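Long-range contacts in methyl-accepting/DNA response regulator (Bacillus cereus, PDB 3D6W), which probably binds DNA through this LytTR domain, the C-terminal part of a putative response regulator thought to act in a phosphorelay: residues Val5-Thr9 / Leu38-His42; Val16-Met22 / Val33-Leu38; Arg60-Phe65 / Val93-Tyr99; Val67-Lys73 / Leu85-Asn89; Thr82-Ser86 / Phe103-Phe109. All coordinates share one frame; numbering follows the deposited sequence.

Contact 1: Val5-Thr9 / Leu38-His42; sequences VTLKT and LTGTH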
# COMPACT_ATOMS: atom_id res chain seq x y z
N VAL A 5 -13.03 7.83 7.61
CA VAL A 5 -13.81 8.46 8.68
C VAL A 5 -14.67 9.56 8.04
O VAL A 5 -14.16 10.35 7.23
CB VAL A 5 -12.93 9.13 9.75
CG1 VAL A 5 -13.71 9.23 11.10
CG2 VAL A 5 -11.62 8.39 9.94
N THR A 6 -15.96 9.59 8.38
CA THR A 6 -16.90 10.58 7.85
C THR A 6 -16.98 11.71 8.86
O THR A 6 -17.43 11.51 9.98
CB THR A 6 -18.26 9.98 7.49
OG1 THR A 6 -18.04 8.84 6.62
CG2 THR A 6 -19.11 10.98 6.73
N LEU A 7 -16.43 12.86 8.47
CA LEU A 7 -16.52 14.09 9.25
C LEU A 7 -17.80 14.84 8.88
O LEU A 7 -18.17 14.94 7.71
CB LEU A 7 -15.33 15.02 8.98
CG LEU A 7 -13.89 14.57 8.85
CD1 LEU A 7 -12.95 15.63 9.35
CD2 LEU A 7 -13.64 13.28 9.57
N LYS A 8 -18.46 15.42 9.87
CA LYS A 8 -19.63 16.27 9.65
C LYS A 8 -19.15 17.68 9.37
O LYS A 8 -18.42 18.24 10.19
CB LYS A 8 -20.53 16.26 10.88
CG LYS A 8 -21.63 17.28 10.91
CD LYS A 8 -22.67 16.89 11.94
CE LYS A 8 -23.99 17.58 11.65
NZ LYS A 8 -25.08 16.90 12.39
N THR A 9 -19.51 18.21 8.19
CA THR A 9 -19.35 19.64 7.88
C THR A 9 -20.68 20.38 8.00
O THR A 9 -21.71 19.78 8.30
CB THR A 9 -18.77 19.90 6.49
OG1 THR A 9 -19.02 18.77 5.66
CG2 THR A 9 -17.24 20.15 6.58
N LEU A 38 -9.28 19.35 6.06
CA LEU A 38 -10.46 19.85 6.78
C LEU A 38 -10.63 19.24 8.17
O LEU A 38 -9.93 18.30 8.54
CB LEU A 38 -11.75 19.76 5.93
CG LEU A 38 -12.61 18.52 5.59
CD1 LEU A 38 -11.92 17.21 5.90
CD2 LEU A 38 -13.98 18.59 6.29
N THR A 39 -11.53 19.84 8.93
CA THR A 39 -11.86 19.41 10.26
C THR A 39 -13.34 19.25 10.40
O THR A 39 -14.12 19.92 9.78
CB THR A 39 -11.27 20.33 11.33
OG1 THR A 39 -9.85 20.32 11.17
CG2 THR A 39 -11.60 19.78 12.77
N GLY A 40 -13.74 18.29 11.20
CA GLY A 40 -15.14 17.98 11.28
C GLY A 40 -15.40 17.16 12.50
O GLY A 40 -14.51 16.77 13.22
N THR A 41 -16.67 16.90 12.70
CA THR A 41 -17.19 16.35 13.92
C THR A 41 -17.51 14.87 13.63
O THR A 41 -17.83 14.49 12.49
CB THR A 41 -18.39 17.23 14.32
OG1 THR A 41 -17.97 18.12 15.36
CG2 THR A 41 -19.58 16.42 14.75
N HIS A 42 -17.35 14.04 14.66
CA HIS A 42 -17.73 12.66 14.59
C HIS A 42 -18.45 12.30 15.86
O HIS A 42 -18.11 12.82 16.92
CB HIS A 42 -16.53 11.73 14.40
CG HIS A 42 -16.91 10.40 13.84
ND1 HIS A 42 -17.55 9.44 14.58
CD2 HIS A 42 -16.84 9.91 12.58
CE1 HIS A 42 -17.84 8.39 13.82
NE2 HIS A 42 -17.41 8.65 12.60
O HOH W 1 -16.74 7.37 10.16
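Leu7 lays its CD1 methyl over the backbone of Gly40, 3.3 Å from Gly40 N, while its CB sits over Gly40 CA. Gly40, with no side chain, lets the two backbones come this close. The same methyl of Leu7 also touches Leu38 CD1 at 3.9 Å. Leu38 carries its CG between its own N and carbonyl carbon (chi1 76°), which brings CD2 across Thr9 CG2 at about a right angle. Strand 5-8 passes strand 39-42 at 102°, so the backbones meet around a single antiparallel bridge, the hydrogen-bonded pair Lys8 and Thr41. Lys8 N gives a fairly straight bond of 2.9 Å to Thr41 O, and the return bond from Thr41 N to Lys8 O is weak. This steep crossing packs the two-stranded sheet of 4-8 and 13-17 against the end strand of the five-stranded sheet, within the mainly beta LytTR domain. Beyond the bridge, Lys8 CB touches Thr41 CG2, and the extended lysine chain leads its amine away from the contact. At the other end the His42 ring swings back toward strand 5-8, its CG anti to the backbone N (chi1 -159°). Its CD2 lies 3.1 Å from Thr6 O and 3.5 Å from Val5 CG1. A water in the ring plane connects His42 NE2 with Thr6 N. Tyr44 N holds the other ring nitrogen, ND1, while Thr6 OG1 bonds to Leu107 O of the second subunit.

Contact 2: Val16-Met22 / Val33-Leu38; sequences VPFSKVM and VNAEEL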
# COMPACT_ATOMS: atom_id res chain seq x y z
N VAL A 16 -13.06 10.84 4.67
CA VAL A 16 -11.62 11.10 4.66
C VAL A 16 -10.92 9.74 4.91
O VAL A 16 -11.33 9.02 5.80
CB VAL A 16 -11.27 12.14 5.77
CG1 VAL A 16 -9.78 12.47 5.79
CG2 VAL A 16 -12.09 13.38 5.58
N PRO A 17 -9.90 9.37 4.13
CA PRO A 17 -9.15 8.16 4.42
C PRO A 17 -8.41 8.27 5.73
O PRO A 17 -7.98 9.36 6.09
CB PRO A 17 -8.11 8.08 3.28
CG PRO A 17 -8.41 9.11 2.35
CD PRO A 17 -9.37 10.08 2.95
N PHE A 18 -8.23 7.17 6.42
CA PHE A 18 -7.47 7.17 7.68
C PHE A 18 -6.10 7.83 7.51
O PHE A 18 -5.63 8.52 8.41
CB PHE A 18 -7.30 5.75 8.24
CG PHE A 18 -8.56 5.14 8.79
CD1 PHE A 18 -9.68 5.91 9.13
CD2 PHE A 18 -8.63 3.79 9.01
CE1 PHE A 18 -10.84 5.34 9.64
CE2 PHE A 18 -9.78 3.20 9.53
CZ PHE A 18 -10.89 3.99 9.83
N SER A 19 -5.50 7.61 6.35
CA SER A 19 -4.17 8.11 6.04
C SER A 19 -4.06 9.66 6.08
O SER A 19 -2.98 10.19 6.28
CB SER A 19 -3.74 7.55 4.67
OG SER A 19 -4.35 8.26 3.59
N LYS A 20 -5.18 10.35 5.90
CA LYS A 20 -5.25 11.77 5.89
C LYS A 20 -5.69 12.36 7.22
O LYS A 20 -5.71 13.59 7.41
CB LYS A 20 -6.21 12.23 4.79
CG LYS A 20 -5.86 11.71 3.40
CD LYS A 20 -5.26 12.76 2.50
CE LYS A 20 -6.32 13.35 1.50
NZ LYS A 20 -6.28 14.90 1.38
N VAL A 21 -6.03 11.50 8.18
CA VAL A 21 -6.33 11.98 9.55
C VAL A 21 -5.02 12.21 10.32
O VAL A 21 -4.20 11.28 10.45
CB VAL A 21 -7.24 10.97 10.31
CG1 VAL A 21 -7.62 11.51 11.74
CG2 VAL A 21 -8.49 10.65 9.44
N MSE A 22 -4.84 13.44 10.80
CA MSE A 22 -3.64 13.84 11.51
C MSE A 22 -3.75 13.56 13.02
O MSE A 22 -2.82 13.07 13.64
CB MSE A 22 -3.39 15.35 11.28
CG MSE A 22 -3.22 15.72 9.84
SE MSE A 22 -2.83 17.57 9.45
CE MSE A 22 -4.43 18.24 10.31
N VAL A 33 -12.32 15.41 14.31
CA VAL A 33 -11.39 14.72 13.44
C VAL A 33 -10.69 15.78 12.58
O VAL A 33 -11.31 16.46 11.76
CB VAL A 33 -12.13 13.65 12.59
CG1 VAL A 33 -11.13 12.73 11.92
CG2 VAL A 33 -13.08 12.83 13.45
N ASN A 34 -9.39 15.94 12.84
CA ASN A 34 -8.51 16.87 12.13
C ASN A 34 -7.74 16.17 11.00
O ASN A 34 -6.75 15.46 11.24
CB ASN A 34 -7.53 17.49 13.11
CG ASN A 34 -8.19 18.49 14.05
OD1 ASN A 34 -8.82 18.12 15.05
ND2 ASN A 34 -8.00 19.78 13.75
N ALA A 35 -8.21 16.37 9.78
CA ALA A 35 -7.63 15.80 8.56
C ALA A 35 -6.81 16.88 7.86
O ALA A 35 -6.86 18.06 8.20
CB ALA A 35 -8.73 15.25 7.65
N GLU A 36 -6.04 16.47 6.87
CA GLU A 36 -5.03 17.37 6.32
C GLU A 36 -5.64 18.66 5.76
O GLU A 36 -5.06 19.74 5.92
CB GLU A 36 -4.24 16.68 5.22
CG GLU A 36 -3.41 15.51 5.67
CD GLU A 36 -2.83 14.79 4.51
OE1 GLU A 36 -3.22 15.08 3.37
OE2 GLU A 36 -1.98 13.92 4.69
N GLU A 37 -6.80 18.53 5.12
CA GLU A 37 -7.45 19.63 4.43
C GLU A 37 -8.73 20.09 5.10
O GLU A 37 -9.27 21.11 4.69
CB GLU A 37 -7.78 19.21 2.99
CG GLU A 37 -6.56 19.04 2.07
CD GLU A 37 -6.94 18.65 0.62
OE1 GLU A 37 -8.16 18.46 0.32
OE2 GLU A 37 -6.00 18.55 -0.24
N LEU A 38 -9.28 19.35 6.06
CA LEU A 38 -10.46 19.85 6.78
C LEU A 38 -10.63 19.24 8.17
O LEU A 38 -9.93 18.30 8.54
CB LEU A 38 -11.75 19.76 5.93
CG LEU A 38 -12.61 18.52 5.59
CD1 LEU A 38 -11.92 17.21 5.90
CD2 LEU A 38 -13.98 18.59 6.29
O HOH W 2 -8.40 15.76 3.89
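Val21 and Ala35 form an antiparallel non-hydrogen-bonded pair, with CA atoms 4.2 Å apart, flanked by two backbone bonds: Met22 N to Asn34 O at 2.8 Å and Glu36 N to Lys20 O at 2.9 Å. The second bond is bent to 131° at the hydrogen. Lys20 O also receives a CA-H contact from Ala35. On the buried face Val16 splits its work: CG1 meets Ala35 CB at 3.5 Å and CG2 slides past Leu38 CD1. Val21 and Val33 cross obliquely, CG1 against CG1. The pairing closes the open end of the beta hairpin 21-27/30-35 in the five-stranded sheet, just after the 3-10 turn 18-20 that leads in from strand 13-17. Met22, a selenomethionine, folds back at its last torsion (chi3 -58°), which sets CE 3.2 Å from Ala35 O and leaves SE beside Glu36 CA. On the outer side Lys20, bent along its length, crosses Glu36 at about a right angle. Its CD lies 3.2 Å from Glu36 OE1, whereas the salt bridge from Lys20 NZ to that oxygen is long, 3.7 Å. The Glu37 carboxylate stands slightly farther from the amine, and a water links Lys20 NZ weakly to Glu37 N.

Contact 3: Arg60-Phe65 / Val93-Tyr99; sequences RCHRSF and VPVSQSY. With FMT (formic acid), chain E.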
# COMPACT_ATOMS: atom_id res chain seq x y z
N ARG A 60 -3.60 6.90 21.26
CA ARG A 60 -4.00 7.74 22.37
C ARG A 60 -2.78 8.24 23.16
O ARG A 60 -2.04 7.47 23.76
CB ARG A 60 -4.94 6.99 23.31
CG ARG A 60 -5.67 7.91 24.28
CD ARG A 60 -6.89 8.53 23.65
NE ARG A 60 -7.74 9.17 24.65
CZ ARG A 60 -8.73 8.58 25.32
NH1 ARG A 60 -9.06 7.31 25.10
NH2 ARG A 60 -9.45 9.29 26.18
N CYS A 61 -2.62 9.57 23.17
CA CYS A 61 -1.48 10.20 23.80
C CYS A 61 -1.84 11.19 24.90
O CYS A 61 -0.97 11.77 25.52
CB CYS A 61 -0.62 10.89 22.73
SG CYS A 61 -1.41 12.23 21.88
N HIS A 62 -3.13 11.34 25.15
CA HIS A 62 -3.66 12.35 26.06
C HIS A 62 -5.12 11.97 26.20
O HIS A 62 -5.66 11.42 25.27
CB HIS A 62 -3.49 13.71 25.39
CG HIS A 62 -3.80 14.88 26.26
ND1 HIS A 62 -5.08 15.23 26.62
CD2 HIS A 62 -3.00 15.85 26.76
CE1 HIS A 62 -5.06 16.35 27.32
NE2 HIS A 62 -3.80 16.75 27.41
N ARG A 63 -5.76 12.27 27.33
CA ARG A 63 -7.20 11.99 27.55
C ARG A 63 -8.09 12.64 26.52
O ARG A 63 -9.23 12.24 26.35
CB ARG A 63 -7.66 12.38 28.97
CG ARG A 63 -7.64 13.88 29.29
CD ARG A 63 -8.40 14.25 30.60
NE ARG A 63 -9.16 15.47 30.30
CZ ARG A 63 -10.49 15.57 30.24
NH1 ARG A 63 -11.29 14.56 30.56
NH2 ARG A 63 -11.03 16.72 29.89
N SER A 64 -7.58 13.66 25.85
CA SER A 64 -8.33 14.43 24.86
C SER A 64 -7.82 14.28 23.40
O SER A 64 -8.41 14.88 22.50
CB SER A 64 -8.28 15.92 25.28
OG SER A 64 -9.29 16.22 26.26
N PHE A 65 -6.78 13.48 23.16
CA PHE A 65 -6.17 13.35 21.81
C PHE A 65 -5.82 11.95 21.41
O PHE A 65 -5.24 11.18 22.20
CB PHE A 65 -4.86 14.14 21.72
CG PHE A 65 -5.05 15.62 21.80
CD1 PHE A 65 -5.04 16.27 23.03
CD2 PHE A 65 -5.27 16.37 20.64
CE1 PHE A 65 -5.26 17.69 23.11
CE2 PHE A 65 -5.48 17.74 20.70
CZ PHE A 65 -5.47 18.41 21.94
N VAL A 93 0.66 18.93 19.43
CA VAL A 93 -0.25 18.08 20.20
C VAL A 93 0.49 17.65 21.44
O VAL A 93 1.65 17.23 21.34
CB VAL A 93 -0.69 16.84 19.37
CG1 VAL A 93 -1.53 15.90 20.23
CG2 VAL A 93 -1.45 17.28 18.08
N PRO A 94 -0.14 17.76 22.62
CA PRO A 94 0.51 17.28 23.82
C PRO A 94 0.39 15.77 24.11
O PRO A 94 -0.65 15.16 23.91
CB PRO A 94 -0.18 18.08 24.92
CG PRO A 94 -1.53 18.34 24.42
CD PRO A 94 -1.46 18.36 22.92
N VAL A 95 1.46 15.19 24.64
CA VAL A 95 1.42 13.90 25.30
C VAL A 95 1.46 14.19 26.81
O VAL A 95 2.45 14.73 27.32
CB VAL A 95 2.60 12.95 24.87
CG1 VAL A 95 2.35 11.55 25.39
CG2 VAL A 95 2.79 12.95 23.35
N SER A 96 0.38 13.86 27.51
CA SER A 96 0.29 14.17 28.90
C SER A 96 1.17 13.24 29.72
O SER A 96 1.57 12.15 29.28
CB SER A 96 -1.15 14.10 29.35
OG SER A 96 -1.73 12.82 29.27
N GLN A 97 1.49 13.71 30.92
CA GLN A 97 2.21 12.94 31.92
C GLN A 97 1.65 11.55 32.15
O GLN A 97 2.41 10.64 32.44
CB GLN A 97 2.20 13.67 33.26
CG GLN A 97 2.72 12.88 34.45
CD GLN A 97 2.97 13.82 35.63
OE1 GLN A 97 4.07 13.86 36.21
NE2 GLN A 97 1.95 14.62 35.96
N SER A 98 0.34 11.39 32.03
CA SER A 98 -0.28 10.16 32.38
C SER A 98 -0.23 9.14 31.23
O SER A 98 -0.29 7.92 31.47
CB SER A 98 -1.69 10.44 32.93
OG SER A 98 -2.70 10.01 32.06
N TYR A 99 -0.07 9.63 30.01
CA TYR A 99 0.13 8.81 28.82
C TYR A 99 1.59 8.71 28.35
O TYR A 99 1.91 7.93 27.44
CB TYR A 99 -0.70 9.36 27.67
CG TYR A 99 -2.15 9.00 27.78
CD1 TYR A 99 -3.01 9.72 28.59
CD2 TYR A 99 -2.65 7.90 27.10
CE1 TYR A 99 -4.33 9.38 28.66
CE2 TYR A 99 -3.94 7.60 27.17
CZ TYR A 99 -4.78 8.33 27.93
OH TYR A 99 -6.08 7.96 28.02
C FMT E . -4.61 13.12 30.88
O1 FMT E . -3.78 13.49 31.75
O2 FMT E . -4.21 12.73 29.76
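Tyr99 lays its ring across the backbone of strand 60-62, one face over His62 N and its CB 3.2 Å from Cys61 O. On the tight side that oxygen accepts Ser96 N at 3.2 Å and a CA-H contact from Val95. Cys61 packs its CB on Val95 and its SG on Val93 CG1, while Pro94 CD sits over a face of Phe65, 4.2 Å from the ring centroid. Arg60 CG touches Tyr99 CE2 at 3.4 Å. Bent at chi2 (83°), the arginine turns its guanidinium so that Tyr99 OH stands over the centre of one face. Arg60 NE and NH2 bond to His62 O and Arg63 O, and NH1 forms a salt bridge with Glu50. The solvent side is looser. There a formate, probably from the crystallisation liquor, accepts Arg63 N at 2.9 Å through O2, which lies over the rim of one His62 ring face; the approach of Ser96 OG is very short, its geometry doubtful. Arg63 leads its charged end away. The His62-Phe65 type I turn connects strands 58-62 and 65-68, and the contact joins this hairpin of the five-stranded sheet to the last strand of the three-stranded sheet, before the C-terminal helix of the LytTR domain.

Contact 4: Val67-Lys73 / Leu85-Asn89; sequences VNVNHIK and LSMDN. With MG (magnesium ion), chain C.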
# COMPACT_ATOMS: atom_id res chain seq x y z
N VAL A 67 -3.44 10.70 18.19
CA VAL A 67 -2.56 11.17 17.13
C VAL A 67 -2.26 10.07 16.08
O VAL A 67 -2.19 8.84 16.40
CB VAL A 67 -1.24 11.80 17.74
CG1 VAL A 67 -0.28 10.74 18.25
CG2 VAL A 67 -0.53 12.74 16.71
N ASN A 68 -2.10 10.49 14.83
CA ASN A 68 -1.56 9.62 13.77
C ASN A 68 -0.05 9.81 13.72
O ASN A 68 0.42 10.87 13.33
CB ASN A 68 -2.17 10.01 12.41
CG ASN A 68 -1.88 9.02 11.30
OD1 ASN A 68 -0.94 8.28 11.38
ND2 ASN A 68 -2.68 9.05 10.25
N VAL A 69 0.70 8.78 14.07
CA VAL A 69 2.17 8.86 14.12
C VAL A 69 2.76 9.17 12.75
O VAL A 69 3.91 9.64 12.66
CB VAL A 69 2.83 7.58 14.74
CG1 VAL A 69 2.12 7.17 16.08
CG2 VAL A 69 2.81 6.43 13.78
N ASN A 70 1.99 8.95 11.67
CA ASN A 70 2.50 9.26 10.34
C ASN A 70 2.46 10.71 9.97
O ASN A 70 3.06 11.11 8.96
CB ASN A 70 1.78 8.40 9.30
CG ASN A 70 2.11 6.93 9.48
OD1 ASN A 70 3.27 6.52 9.33
ND2 ASN A 70 1.11 6.14 9.86
N HIS A 71 1.75 11.51 10.76
CA HIS A 71 1.77 12.96 10.61
C HIS A 71 2.62 13.65 11.64
O HIS A 71 2.71 14.85 11.62
CB HIS A 71 0.38 13.51 10.60
CG HIS A 71 -0.42 13.02 9.45
ND1 HIS A 71 -0.42 13.67 8.24
CD2 HIS A 71 -1.19 11.93 9.29
CE1 HIS A 71 -1.19 13.01 7.39
NE2 HIS A 71 -1.67 11.94 8.01
N ILE A 72 3.27 12.90 12.51
CA ILE A 72 4.20 13.49 13.47
C ILE A 72 5.47 13.85 12.73
O ILE A 72 6.06 13.00 12.03
CB ILE A 72 4.57 12.56 14.67
CG1 ILE A 72 3.34 12.31 15.56
CG2 ILE A 72 5.71 13.17 15.54
CD1 ILE A 72 3.53 11.29 16.63
N LYS A 73 5.90 15.09 12.90
CA LYS A 73 7.20 15.50 12.39
C LYS A 73 8.33 15.23 13.42
O LYS A 73 9.35 14.61 13.07
CB LYS A 73 7.15 16.97 11.97
CG LYS A 73 8.47 17.50 11.48
CD LYS A 73 8.28 18.81 10.75
CE LYS A 73 9.20 19.88 11.29
NZ LYS A 73 10.49 19.84 10.53
N LEU A 85 4.26 17.15 20.55
CA LEU A 85 4.41 16.62 19.20
C LEU A 85 4.30 17.76 18.23
O LEU A 85 3.34 18.50 18.19
CB LEU A 85 3.33 15.56 18.90
CG LEU A 85 3.12 14.48 19.97
CD1 LEU A 85 2.06 13.45 19.55
CD2 LEU A 85 4.45 13.84 20.33
N SER A 86 5.31 17.89 17.41
CA SER A 86 5.32 18.78 16.27
C SER A 86 4.71 18.03 15.10
O SER A 86 5.28 17.02 14.67
CB SER A 86 6.78 19.15 15.95
OG SER A 86 6.89 20.28 15.09
N MSE A 87 3.58 18.51 14.59
CA MSE A 87 2.94 17.88 13.46
C MSE A 87 3.50 18.43 12.14
O MSE A 87 4.12 19.49 12.14
CB MSE A 87 1.42 18.03 13.53
CG MSE A 87 0.80 17.62 14.84
SE MSE A 87 1.14 15.80 15.40
CE MSE A 87 0.18 14.94 14.01
N ASP A 88 3.28 17.70 11.04
CA ASP A 88 3.77 18.05 9.76
C ASP A 88 3.21 19.37 9.23
O ASP A 88 3.89 20.08 8.53
CB ASP A 88 3.40 16.96 8.73
CG ASP A 88 4.38 15.81 8.68
OD1 ASP A 88 5.50 15.94 9.22
OD2 ASP A 88 4.03 14.77 8.09
N ASN A 89 1.94 19.66 9.49
CA ASN A 89 1.33 20.93 9.08
C ASN A 89 1.63 22.15 10.03
O ASN A 89 1.01 23.16 9.91
CB ASN A 89 -0.17 20.74 8.98
CG ASN A 89 -0.84 20.66 10.35
OD1 ASN A 89 -0.18 20.53 11.38
ND2 ASN A 89 -2.13 20.75 10.35
MG MG C . 6.32 12.23 9.59
O HOH W 3 8.31 12.24 11.18
O HOH W 4 8.15 10.92 8.39
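Ile72 and Met87 form an antiparallel non-hydrogen-bonded pair whose side chains diverge, bracketed by Lys73 N to Ser86 O at 2.7 Å and Asp88 N to His71 O at 3.0 Å. Inside, Val67 and Leu85 reach toward each other tip to tip, Val67 CG1 to Leu85 CD1 at 3.8 Å, and Ile72 CD1 comes obliquely onto that same leucine methyl. Met87, also a selenomethionine, starts away from the partner segment but curls back, bent at chi2 and chi3 (-57° and -67°). Its CE thus packs 3.6 Å from Val67 CG2 and beside His71 CB, and SE lies next to Ile72 CG1. Asn68 OD1 accepts Asn70 N in an Asx turn, shaping the link between strands 65-68 and 72-76, while His71 NE2 bonds to Ser19 O. At the outer edge Asp88 OD1 touches Lys73 CB at 3.4 Å, although the lysine amine leads away. Near it a magnesium ion is modelled with rather long bonds, 2.6 Å from Ile72 O and similar to two waters, one of which is also within hydrogen-bonding distance of Lys73 O. Asp88 OD2 stays 3.7 Å from the metal, too far for direct coordination here. Ile72 and Asp88 are both known magnesium-site residues of this protein; at this distance the carboxylate would probably stabilise the cation electrostatically or through water.

Contact 5: Thr82-Ser86 / Phe103-Phe109; sequences TFLLS and FRKLLGF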
# COMPACT_ATOMS: atom_id res chain seq x y z
N THR A 82 6.28 15.22 30.28
CA THR A 82 5.41 15.22 29.09
C THR A 82 6.24 15.28 27.80
O THR A 82 7.46 15.55 27.83
CB THR A 82 4.51 16.48 29.08
OG1 THR A 82 5.35 17.62 29.09
CG2 THR A 82 3.57 16.56 30.25
N PHE A 83 5.56 15.04 26.66
CA PHE A 83 6.10 15.36 25.32
C PHE A 83 5.19 16.35 24.61
O PHE A 83 4.04 16.54 24.96
CB PHE A 83 6.26 14.11 24.44
CG PHE A 83 7.09 13.02 25.07
CD1 PHE A 83 8.49 13.10 25.09
CD2 PHE A 83 6.48 11.89 25.63
CE1 PHE A 83 9.25 12.10 25.66
CE2 PHE A 83 7.25 10.88 26.19
CZ PHE A 83 8.64 11.00 26.21
N LEU A 84 5.75 16.97 23.61
CA LEU A 84 4.99 17.82 22.75
C LEU A 84 5.31 17.35 21.36
O LEU A 84 6.49 17.12 21.04
CB LEU A 84 5.44 19.27 22.96
CG LEU A 84 4.58 20.41 22.52
CD1 LEU A 84 3.09 20.10 22.81
CD2 LEU A 84 5.12 21.69 23.24
N LEU A 85 4.26 17.15 20.55
CA LEU A 85 4.41 16.62 19.20
C LEU A 85 4.30 17.76 18.23
O LEU A 85 3.34 18.50 18.19
CB LEU A 85 3.33 15.56 18.90
CG LEU A 85 3.12 14.48 19.97
CD1 LEU A 85 2.06 13.45 19.55
CD2 LEU A 85 4.45 13.84 20.33
N SER A 86 5.31 17.89 17.41
CA SER A 86 5.32 18.78 16.27
C SER A 86 4.71 18.03 15.10
O SER A 86 5.28 17.02 14.67
CB SER A 86 6.78 19.15 15.95
OG SER A 86 6.89 20.28 15.09
N PHE A 103 2.98 6.08 25.64
CA PHE A 103 3.35 6.64 24.35
C PHE A 103 4.78 6.21 23.96
O PHE A 103 4.97 5.68 22.89
CB PHE A 103 3.21 8.17 24.36
CG PHE A 103 3.51 8.83 23.05
CD1 PHE A 103 2.53 8.89 22.04
CD2 PHE A 103 4.75 9.36 22.79
CE1 PHE A 103 2.78 9.50 20.85
CE2 PHE A 103 5.03 9.96 21.60
CZ PHE A 103 4.04 10.06 20.62
N ARG A 104 5.77 6.44 24.80
CA ARG A 104 7.15 6.14 24.41
C ARG A 104 7.44 4.65 24.28
O ARG A 104 8.25 4.24 23.45
CB ARG A 104 8.14 6.82 25.35
CG ARG A 104 8.40 6.10 26.64
CD ARG A 104 9.32 6.87 27.55
NE ARG A 104 10.57 7.20 26.88
CZ ARG A 104 11.40 8.19 27.20
NH1 ARG A 104 11.15 9.00 28.21
NH2 ARG A 104 12.48 8.39 26.48
N LYS A 105 6.76 3.84 25.10
CA LYS A 105 6.88 2.38 25.02
C LYS A 105 6.40 1.83 23.65
O LYS A 105 7.09 1.05 23.00
CB LYS A 105 6.12 1.69 26.17
CG LYS A 105 6.99 1.30 27.37
CD LYS A 105 6.11 1.00 28.65
CE LYS A 105 6.83 0.19 29.81
NZ LYS A 105 6.69 -1.35 29.76
N LEU A 106 5.22 2.26 23.24
CA LEU A 106 4.63 1.88 21.97
C LEU A 106 5.44 2.35 20.78
O LEU A 106 5.44 1.69 19.75
CB LEU A 106 3.17 2.37 21.85
CG LEU A 106 2.20 1.25 22.23
CD1 LEU A 106 2.60 0.54 23.57
CD2 LEU A 106 0.76 1.70 22.29
N LEU A 107 6.09 3.49 20.92
CA LEU A 107 6.87 4.07 19.83
C LEU A 107 8.35 3.65 19.90
O LEU A 107 9.12 3.90 18.98
CB LEU A 107 6.71 5.60 19.80
CG LEU A 107 5.56 6.11 18.91
CD1 LEU A 107 4.20 6.08 19.60
CD2 LEU A 107 5.83 7.51 18.48
N GLY A 108 8.74 3.03 20.99
CA GLY A 108 10.05 2.42 21.11
C GLY A 108 11.23 3.33 21.38
O GLY A 108 12.31 3.02 20.88
N PHE A 109 11.06 4.40 22.19
CA PHE A 109 12.17 5.33 22.52
C PHE A 109 12.38 5.67 24.00
O PHE A 109 11.57 5.24 24.82
CB PHE A 109 12.05 6.60 21.70
CG PHE A 109 10.89 7.47 22.08
CD1 PHE A 109 11.04 8.48 22.99
CD2 PHE A 109 9.66 7.31 21.47
CE1 PHE A 109 9.99 9.29 23.31
CE2 PHE A 109 8.61 8.12 21.80
CZ PHE A 109 8.78 9.11 22.70
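Phe103 opens the helical side by pointing its ring at strand 83-86: CZ meets Leu85 CD2 at 3.8 Å, and CD2 lies 4.2 Å from Phe83 CD2, the two phenylalanine side chains crossing at a slant. With chi1 near 180° (-177°), the ring swings off the helix toward the sheet, where Cys61 and Val95 also touch it. Next, Arg104 crosses Phe83 at about a right angle. Its NH1 is 3.8 Å from Phe83 CZ at the edge of the phenylalanine ring, and that CZ in turn lies over one face of the guanidinium; the two planes are 77° apart. Arg104 NE bonds to Phe109 O at 3.0 Å, with the oxygen near the guanidinium plane but the donor well above the carbonyl plane. This is how the C-terminal helix 100-107 packs on the three-stranded sheet of the LytTR domain, in these two segments through side chains, the axes being 12.3 Å apart. Leu107 lays CD1 over a face of the Phe103 ring. Gly108, with positive phi, is the C-prime residue of a Schellman motif: Phe109 N bonds to Arg104 O, and Gly108 N weakly to Lys105 O. The reversal brings Phe109 back over Arg104, whose CB covers one face of its ring. Phe109 then turns an edge to the face of Phe83 in a T-shaped pair, centroids 5.3 Å apart and planes at 69°. Trp13 of the third subunit meets the Phe109 ring and also packs on Arg104.

In the fold
Contacts 4 and 5 are the buried ones and share Leu85 on strand 83-87, which meets Val67 and Ile72 in one and Phe103 of the helix in the other. Contacts 1, 2 and 3 are only partly buried. Contact 2 is nested within the loop closed by contact 1, and the two touch through backbone bonds such as Val5 to Val16. Contacts 2 and 4 meet where Asn68 and His71 bond to carbonyls of Val21 and Ser19. Strand bonds and aliphatic groups dominate contacts 2 and 4, aromatic rings contact 5, while contact 3 adds a formate. Contact 1 borders the second subunit, contacts 4 and 5 the third; the centres of contacts 1 and 5 are about 26 Å apart.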